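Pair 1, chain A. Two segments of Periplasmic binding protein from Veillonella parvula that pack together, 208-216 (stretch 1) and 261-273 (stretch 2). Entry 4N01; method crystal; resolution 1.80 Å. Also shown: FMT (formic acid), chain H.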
# COMPACT_ATOMS: atom_id res chain seq x y z
N ARG A 208 -1.32 -10.68 22.31
CA ARG A 208 -1.46 -9.67 21.28
C ARG A 208 -0.93 -8.35 21.83
O ARG A 208 -0.88 -8.15 23.04
CB ARG A 208 -2.93 -9.52 20.87
CG ARG A 208 -3.60 -10.84 20.45
CD ARG A 208 -5.01 -10.60 19.94
NE ARG A 208 -5.00 -9.77 18.73
CZ ARG A 208 -4.85 -10.25 17.51
NH1 ARG A 208 -4.68 -11.56 17.33
NH2 ARG A 208 -4.85 -9.43 16.46
N LYS A 209 -0.54 -7.44 20.94
CA LYS A 209 0.01 -6.16 21.36
C LYS A 209 -0.79 -5.01 20.76
O LYS A 209 -1.32 -5.13 19.66
CB LYS A 209 1.47 -6.04 20.92
CG LYS A 209 2.37 -7.09 21.53
CD LYS A 209 2.51 -6.91 23.03
CE LYS A 209 3.48 -7.95 23.59
NZ LYS A 209 3.80 -7.69 25.01
N ARG A 210 -0.86 -3.89 21.48
CA ARG A 210 -1.57 -2.72 20.97
C ARG A 210 -0.59 -1.76 20.32
O ARG A 210 0.48 -1.49 20.87
CB ARG A 210 -2.35 -2.06 22.09
CG ARG A 210 -3.57 -2.88 22.46
CD ARG A 210 -4.02 -2.63 23.87
NE ARG A 210 -4.53 -1.28 24.09
CZ ARG A 210 -5.74 -0.86 23.73
NH1 ARG A 210 -6.57 -1.68 23.09
NH2 ARG A 210 -6.12 0.39 23.99
N VAL A 211 -0.93 -1.27 19.13
CA VAL A 211 0.01 -0.44 18.36
C VAL A 211 -0.63 0.88 17.89
O VAL A 211 -1.84 0.98 17.76
CB VAL A 211 0.62 -1.20 17.16
CG1 VAL A 211 1.25 -2.51 17.62
CG2 VAL A 211 -0.44 -1.47 16.07
N PHE A 212 0.20 1.88 17.66
CA PHE A 212 -0.26 3.15 17.13
C PHE A 212 0.60 3.46 15.92
O PHE A 212 1.83 3.36 15.97
CB PHE A 212 -0.12 4.25 18.19
CG PHE A 212 -0.35 5.64 17.66
CD1 PHE A 212 -1.63 6.05 17.29
CD2 PHE A 212 0.70 6.53 17.56
CE1 PHE A 212 -1.84 7.35 16.81
CE2 PHE A 212 0.50 7.82 17.08
CZ PHE A 212 -0.77 8.23 16.71
N ILE A 213 -0.04 3.80 14.80
CA ILE A 213 0.71 4.16 13.60
C ILE A 213 0.88 5.68 13.52
O ILE A 213 -0.10 6.43 13.48
CB ILE A 213 0.02 3.65 12.32
CG1 ILE A 213 -0.04 2.12 12.34
CG2 ILE A 213 0.79 4.12 11.11
CD1 ILE A 213 -1.29 1.56 12.97
N TYR A 214 2.13 6.13 13.48
CA TYR A 214 2.44 7.55 13.45
C TYR A 214 2.98 7.88 12.06
O TYR A 214 4.12 7.53 11.72
CB TYR A 214 3.46 7.87 14.55
CG TYR A 214 3.97 9.30 14.62
CD1 TYR A 214 3.40 10.23 15.49
CD2 TYR A 214 5.06 9.71 13.85
CE1 TYR A 214 3.89 11.53 15.57
CE2 TYR A 214 5.54 11.00 13.93
CZ TYR A 214 4.96 11.91 14.79
OH TYR A 214 5.45 13.19 14.86
N ASP A 215 2.16 8.52 11.24
CA ASP A 215 2.61 8.90 9.90
C ASP A 215 3.41 10.18 9.96
O ASP A 215 4.49 10.30 9.37
CB ASP A 215 1.43 9.10 8.97
CG ASP A 215 1.86 9.57 7.60
OD1 ASP A 215 2.08 8.71 6.71
OD2 ASP A 215 2.00 10.80 7.39
N SER A 216 2.85 11.16 10.66
CA SER A 216 3.43 12.49 10.76
C SER A 216 2.60 13.27 11.76
O SER A 216 1.61 12.76 12.29
CB SER A 216 3.39 13.18 9.40
OG SER A 216 2.07 13.18 8.88
N ALA A 261 -4.88 7.73 26.09
CA ALA A 261 -5.90 6.88 26.72
C ALA A 261 -5.72 5.42 26.32
O ALA A 261 -5.88 4.51 27.13
CB ALA A 261 -7.29 7.35 26.32
N GLN A 262 -5.38 5.20 25.06
CA GLN A 262 -5.24 3.84 24.52
C GLN A 262 -3.93 3.19 24.94
O GLN A 262 -3.83 1.96 24.94
CB GLN A 262 -5.35 3.87 22.99
CG GLN A 262 -6.77 4.08 22.46
CD GLN A 262 -7.70 2.91 22.74
OE1 GLN A 262 -7.99 2.60 23.91
NE2 GLN A 262 -8.18 2.26 21.68
N ASN A 263 -2.93 4.01 25.26
CA ASN A 263 -1.66 3.52 25.78
C ASN A 263 -1.05 2.38 24.95
O ASN A 263 -0.93 1.26 25.43
CB ASN A 263 -1.85 3.04 27.23
CG ASN A 263 -0.54 2.97 27.99
OD1 ASN A 263 0.46 3.56 27.58
ND2 ASN A 263 -0.54 2.25 29.11
N PRO A 264 -0.65 2.67 23.70
CA PRO A 264 -0.11 1.58 22.88
C PRO A 264 1.20 0.99 23.40
O PRO A 264 2.00 1.69 24.03
CB PRO A 264 0.15 2.27 21.53
CG PRO A 264 0.33 3.74 21.90
CD PRO A 264 -0.62 3.97 23.02
N ASP A 265 1.39 -0.31 23.14
CA ASP A 265 2.65 -1.01 23.44
C ASP A 265 3.78 -0.62 22.48
O ASP A 265 4.94 -0.55 22.87
CB ASP A 265 2.43 -2.53 23.34
CG ASP A 265 1.45 -3.04 24.38
OD1 ASP A 265 1.67 -2.76 25.57
OD2 ASP A 265 0.45 -3.71 24.01
N TYR A 266 3.42 -0.39 21.22
CA TYR A 266 4.41 -0.04 20.18
C TYR A 266 3.92 1.14 19.37
O TYR A 266 2.72 1.29 19.16
CB TYR A 266 4.70 -1.24 19.24
CG TYR A 266 5.38 -2.37 19.96
CD1 TYR A 266 6.75 -2.55 19.88
CD2 TYR A 266 4.65 -3.23 20.76
CE1 TYR A 266 7.38 -3.57 20.57
CE2 TYR A 266 5.26 -4.25 21.46
CZ TYR A 266 6.63 -4.41 21.37
OH TYR A 266 7.23 -5.42 22.07
N ILE A 267 4.85 1.97 18.93
CA ILE A 267 4.52 3.03 17.99
C ILE A 267 5.24 2.76 16.66
O ILE A 267 6.47 2.68 16.61
CB ILE A 267 4.92 4.43 18.53
CG1 ILE A 267 4.02 4.81 19.71
CG2 ILE A 267 4.80 5.48 17.42
CD1 ILE A 267 4.56 5.97 20.53
N ILE A 268 4.46 2.58 15.60
CA ILE A 268 5.02 2.28 14.30
C ILE A 268 5.09 3.57 13.52
O ILE A 268 4.08 4.25 13.33
CB ILE A 268 4.13 1.26 13.55
CG1 ILE A 268 4.09 -0.08 14.31
CG2 ILE A 268 4.63 1.04 12.13
CD1 ILE A 268 2.94 -1.02 13.86
N ILE A 269 6.28 3.91 13.05
CA ILE A 269 6.54 5.22 12.49
C ILE A 269 6.88 5.11 11.01
O ILE A 269 7.81 4.38 10.63
CB ILE A 269 7.75 5.88 13.20
CG1 ILE A 269 7.40 6.18 14.67
CG2 ILE A 269 8.22 7.13 12.44
CD1 ILE A 269 8.59 6.70 15.47
N ALA A 270 6.14 5.83 10.17
CA ALA A 270 6.43 5.84 8.74
C ALA A 270 7.65 6.72 8.44
O ALA A 270 7.69 7.90 8.80
CB ALA A 270 5.21 6.31 7.94
N ASP A 271 8.64 6.14 7.77
CA ASP A 271 9.86 6.87 7.41
C ASP A 271 9.76 7.36 5.96
O ASP A 271 9.66 6.56 5.03
CB ASP A 271 11.07 5.94 7.62
CG ASP A 271 12.40 6.61 7.33
OD1 ASP A 271 13.33 6.48 8.16
OD2 ASP A 271 12.55 7.27 6.29
N TYR A 272 9.80 8.68 5.77
CA TYR A 272 9.67 9.28 4.43
C TYR A 272 11.00 9.70 3.81
O TYR A 272 11.06 10.68 3.06
CB TYR A 272 8.69 10.47 4.47
CG TYR A 272 7.23 10.06 4.53
CD1 TYR A 272 6.51 9.84 3.36
CD2 TYR A 272 6.57 9.89 5.75
CE1 TYR A 272 5.17 9.46 3.40
CE2 TYR A 272 5.23 9.51 5.79
CZ TYR A 272 4.54 9.30 4.62
OH TYR A 272 3.21 8.93 4.65
N GLY A 273 12.07 8.96 4.10
CA GLY A 273 13.39 9.28 3.57
C GLY A 273 13.68 8.72 2.20
O GLY A 273 12.89 7.92 1.67
C FMT H . -9.81 -0.69 20.08
O1 FMT H . -10.24 0.45 20.25
O2 FMT H . -8.79 -0.95 19.45
O HOH W 1 5.83 -5.81 24.67
O HOH W 2 -2.71 -0.67 25.86

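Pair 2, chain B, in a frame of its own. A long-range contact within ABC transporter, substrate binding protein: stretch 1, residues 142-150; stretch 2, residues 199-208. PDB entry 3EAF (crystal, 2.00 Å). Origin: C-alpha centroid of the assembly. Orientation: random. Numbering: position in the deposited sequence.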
# COMPACT_ATOMS: atom_id res chain seq x y z
N GLY B 142 -0.13 4.26 26.66
CA GLY B 142 -1.33 5.09 26.71
C GLY B 142 -2.55 4.49 26.05
O GLY B 142 -2.55 3.33 25.66
N LYS B 143 -3.58 5.32 25.92
CA LYS B 143 -4.88 4.90 25.43
C LYS B 143 -4.99 5.09 23.92
O LYS B 143 -4.57 6.12 23.39
CB LYS B 143 -5.97 5.69 26.14
CG LYS B 143 -6.08 5.38 27.64
CD LYS B 143 -7.16 6.21 28.29
CE LYS B 143 -7.35 5.84 29.76
NZ LYS B 143 -8.18 4.60 29.93
N LEU B 144 -5.58 4.10 23.26
CA LEU B 144 -5.67 4.07 21.80
C LEU B 144 -7.10 3.86 21.31
O LEU B 144 -7.75 2.89 21.70
CB LEU B 144 -4.75 2.97 21.24
CG LEU B 144 -4.74 2.60 19.75
CD1 LEU B 144 -4.28 3.77 18.88
CD2 LEU B 144 -3.86 1.37 19.50
N ALA B 145 -7.58 4.76 20.46
CA ALA B 145 -8.87 4.62 19.79
C ALA B 145 -8.65 4.18 18.34
O ALA B 145 -7.68 4.61 17.71
CB ALA B 145 -9.63 5.94 19.83
N LEU B 146 -9.54 3.34 17.82
CA LEU B 146 -9.43 2.81 16.45
C LEU B 146 -10.58 3.33 15.60
O LEU B 146 -11.75 2.99 15.84
CB LEU B 146 -9.43 1.27 16.45
CG LEU B 146 -8.43 0.54 17.37
CD1 LEU B 146 -8.72 -0.97 17.41
CD2 LEU B 146 -6.98 0.81 16.96
N ALA B 147 -10.26 4.15 14.60
CA ALA B 147 -11.27 4.68 13.69
C ALA B 147 -11.12 4.04 12.31
O ALA B 147 -10.07 4.12 11.69
CB ALA B 147 -11.15 6.20 13.59
N TYR B 148 -12.17 3.38 11.85
CA TYR B 148 -12.14 2.67 10.56
C TYR B 148 -13.56 2.34 10.12
O TYR B 148 -14.48 2.31 10.95
CB TYR B 148 -11.31 1.38 10.68
CG TYR B 148 -11.91 0.38 11.65
CD1 TYR B 148 -12.71 -0.66 11.19
CD2 TYR B 148 -11.71 0.51 13.03
CE1 TYR B 148 -13.28 -1.57 12.08
CE2 TYR B 148 -12.27 -0.40 13.92
CZ TYR B 148 -13.05 -1.44 13.44
OH TYR B 148 -13.61 -2.35 14.30
N ASP B 149 -13.73 2.07 8.82
CA ASP B 149 -15.02 1.67 8.26
C ASP B 149 -15.26 0.18 8.45
O ASP B 149 -14.62 -0.66 7.81
CB ASP B 149 -15.09 2.05 6.76
CG ASP B 149 -16.51 1.95 6.18
OD1 ASP B 149 -17.34 1.16 6.69
OD2 ASP B 149 -16.79 2.68 5.20
N SER B 150 -16.19 -0.15 9.35
CA SER B 150 -16.50 -1.54 9.68
C SER B 150 -17.01 -2.37 8.51
O SER B 150 -17.04 -3.60 8.60
CB SER B 150 -17.51 -1.60 10.84
OG SER B 150 -18.74 -0.99 10.47
N ASP B 199 -11.21 10.29 25.69
CA ASP B 199 -9.92 11.00 25.80
C ASP B 199 -8.69 10.10 25.52
O ASP B 199 -7.84 9.92 26.39
CB ASP B 199 -9.82 11.70 27.16
CG ASP B 199 -8.59 12.60 27.28
OD1 ASP B 199 -8.24 13.29 26.29
OD2 ASP B 199 -7.98 12.62 28.36
N PRO B 200 -8.59 9.55 24.29
CA PRO B 200 -7.42 8.73 23.97
C PRO B 200 -6.17 9.59 23.79
O PRO B 200 -6.27 10.78 23.50
CB PRO B 200 -7.81 8.08 22.64
CG PRO B 200 -8.76 9.04 22.00
CD PRO B 200 -9.52 9.66 23.14
N ASP B 201 -5.00 8.98 24.00
CA ASP B 201 -3.73 9.64 23.74
C ASP B 201 -3.40 9.51 22.26
O ASP B 201 -2.79 10.40 21.67
CB ASP B 201 -2.61 9.01 24.57
CG ASP B 201 -2.91 9.04 26.06
OD1 ASP B 201 -2.91 10.14 26.64
OD2 ASP B 201 -3.16 7.95 26.64
N TYR B 202 -3.81 8.38 21.67
CA TYR B 202 -3.48 8.04 20.30
C TYR B 202 -4.72 7.56 19.53
O TYR B 202 -5.57 6.85 20.08
CB TYR B 202 -2.41 6.95 20.25
CG TYR B 202 -1.23 7.15 21.20
CD1 TYR B 202 -0.35 8.23 21.04
CD2 TYR B 202 -0.99 6.26 22.23
CE1 TYR B 202 0.74 8.41 21.91
CE2 TYR B 202 0.09 6.43 23.10
CZ TYR B 202 0.95 7.50 22.94
OH TYR B 202 2.01 7.64 23.81
N VAL B 203 -4.81 7.98 18.27
CA VAL B 203 -5.89 7.53 17.38
C VAL B 203 -5.28 6.86 16.15
O VAL B 203 -4.41 7.43 15.50
CB VAL B 203 -6.80 8.71 16.93
CG1 VAL B 203 -7.81 8.26 15.86
CG2 VAL B 203 -7.54 9.32 18.13
N TRP B 204 -5.74 5.64 15.86
CA TRP B 204 -5.45 4.97 14.59
C TRP B 204 -6.58 5.21 13.58
O TRP B 204 -7.75 5.15 13.93
CB TRP B 204 -5.25 3.47 14.81
CG TRP B 204 -5.27 2.63 13.56
CD1 TRP B 204 -6.32 1.89 13.07
CD2 TRP B 204 -4.20 2.46 12.63
NE1 TRP B 204 -5.96 1.27 11.90
CE2 TRP B 204 -4.66 1.60 11.60
CE3 TRP B 204 -2.89 2.95 12.56
CZ2 TRP B 204 -3.86 1.22 10.52
CZ3 TRP B 204 -2.09 2.57 11.48
CH2 TRP B 204 -2.58 1.71 10.48
N CYS B 205 -6.23 5.50 12.33
CA CYS B 205 -7.24 5.54 11.27
C CYS B 205 -6.89 4.60 10.11
O CYS B 205 -5.80 4.67 9.56
CB CYS B 205 -7.48 6.97 10.76
SG CYS B 205 -8.89 7.08 9.63
N GLY B 206 -7.84 3.74 9.74
CA GLY B 206 -7.61 2.72 8.73
C GLY B 206 -8.12 3.00 7.33
O GLY B 206 -8.07 2.12 6.47
N ASN B 207 -8.57 4.24 7.08
CA ASN B 207 -9.14 4.63 5.79
C ASN B 207 -8.15 5.40 4.90
O ASN B 207 -7.00 5.62 5.30
CB ASN B 207 -10.40 5.49 6.00
CG ASN B 207 -11.52 4.76 6.73
OD1 ASN B 207 -11.45 3.56 6.99
ND2 ASN B 207 -12.57 5.51 7.07
N THR B 208 -8.60 5.80 3.71
CA THR B 208 -7.76 6.58 2.79
C THR B 208 -7.66 8.05 3.24
O THR B 208 -8.39 8.48 4.13
CB THR B 208 -8.27 6.51 1.32
OG1 THR B 208 -9.51 7.22 1.20
CG2 THR B 208 -8.46 5.06 0.88

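Both pairs are two neighbouring parallel strands, the second entered through the same turn, and 14 central residues superpose with an RMSD of 0.4 Å. The strand axes cross at -22° in pair 1 and -24° in pair 2, approaching to 4.6 and 4.7 Å. The ladder alternates in the usual parallel way: one strand offers N and O of every second residue to the other. In pair 1, F212(A) N donates to Y266(A) O (3.0 Å) and F212(A) O accepts from I268(A) N (2.8 Å); Y214(A) then repeats the step with I268(A) and A270(A). In pair 2 the matching residues A145(B) and A147(B) do the same, A145(B) N to Y202(B) O at 2.9 Å and W204(B) N to A145(B) O at 2.9 Å. Because these bonds are all backbone, the ladder tolerates very different side chains.

At the entry the side chains match most closely. N263(A) and D199(B) each leave a preceding helix with positive phi, a proline follows, and then an aspartate. D265(A) OD2 accepts from R210(A) N at 2.9 Å, and D201(B) OD2 from K143(B) N at 2.8 Å, both nearly linear. The carbonyl of the same basic residue receives two amides: R210(A) O takes D265(A) N (2.7 Å, weak) and Y266(A) N (3.2 Å), while K143(B) O takes D201(B) N (3.0 Å) and Y202(B) N (2.9 Å). The carboxylate thus satisfies the amide that precedes the ladder.

Packing beside the proline shows how size can vary. F212(A) and A145(B) coincide within 0.1 Å at CA, and both touch the proline through CB: F212(A) CB lies 3.8 Å from P264(A) CG, A145(B) CB 3.9 Å from P200(B) CG. The phenyl ring adds a contact at its edge, F212(A) CD2 to I267(A) CG2 at 4.2 Å; the alanine meets V203(B) CG2 from its CB at 4.3 Å. Two positions on, Y214(A) is matched by A147(B), so stretch 1 puts two aromatic rings on this face in pair 1 and two methyls in pair 2.

On the other face pair 2 carries more bulk on both strands. I268(A) corresponds to W204(B), and V211(A) to L144(B). Both of the latter span two partners: V211(A) sets CG1 4.0 Å from Y266(A) CB and CB 4.0 Å from I268(A) CD1, and L144(B) CD1 lies 3.9 Å from Y202(B) CB and 4.2 Å from W204(B) CB. L146(B) CD2 also packs on W204(B) CB at 3.8 Å, closer than I213(A) CG1 to I268(A) CB at 4.4 Å.

The ends differ too. K209(A) packs its CG 4.1 Å from Y266(A) CE2, but its counterpart is G142(B), where an ideal CB would clash with D201(B) OD2. Past the ladder, each pair closes separately, through residues the superposition does not match to each other: Y272(A) OH gives D215(A) OD1 a very short 2.4 Å hydrogen bond in pair 1, and N207(B) OD1 accepts from D149(B) N at 3.3 Å in pair 2.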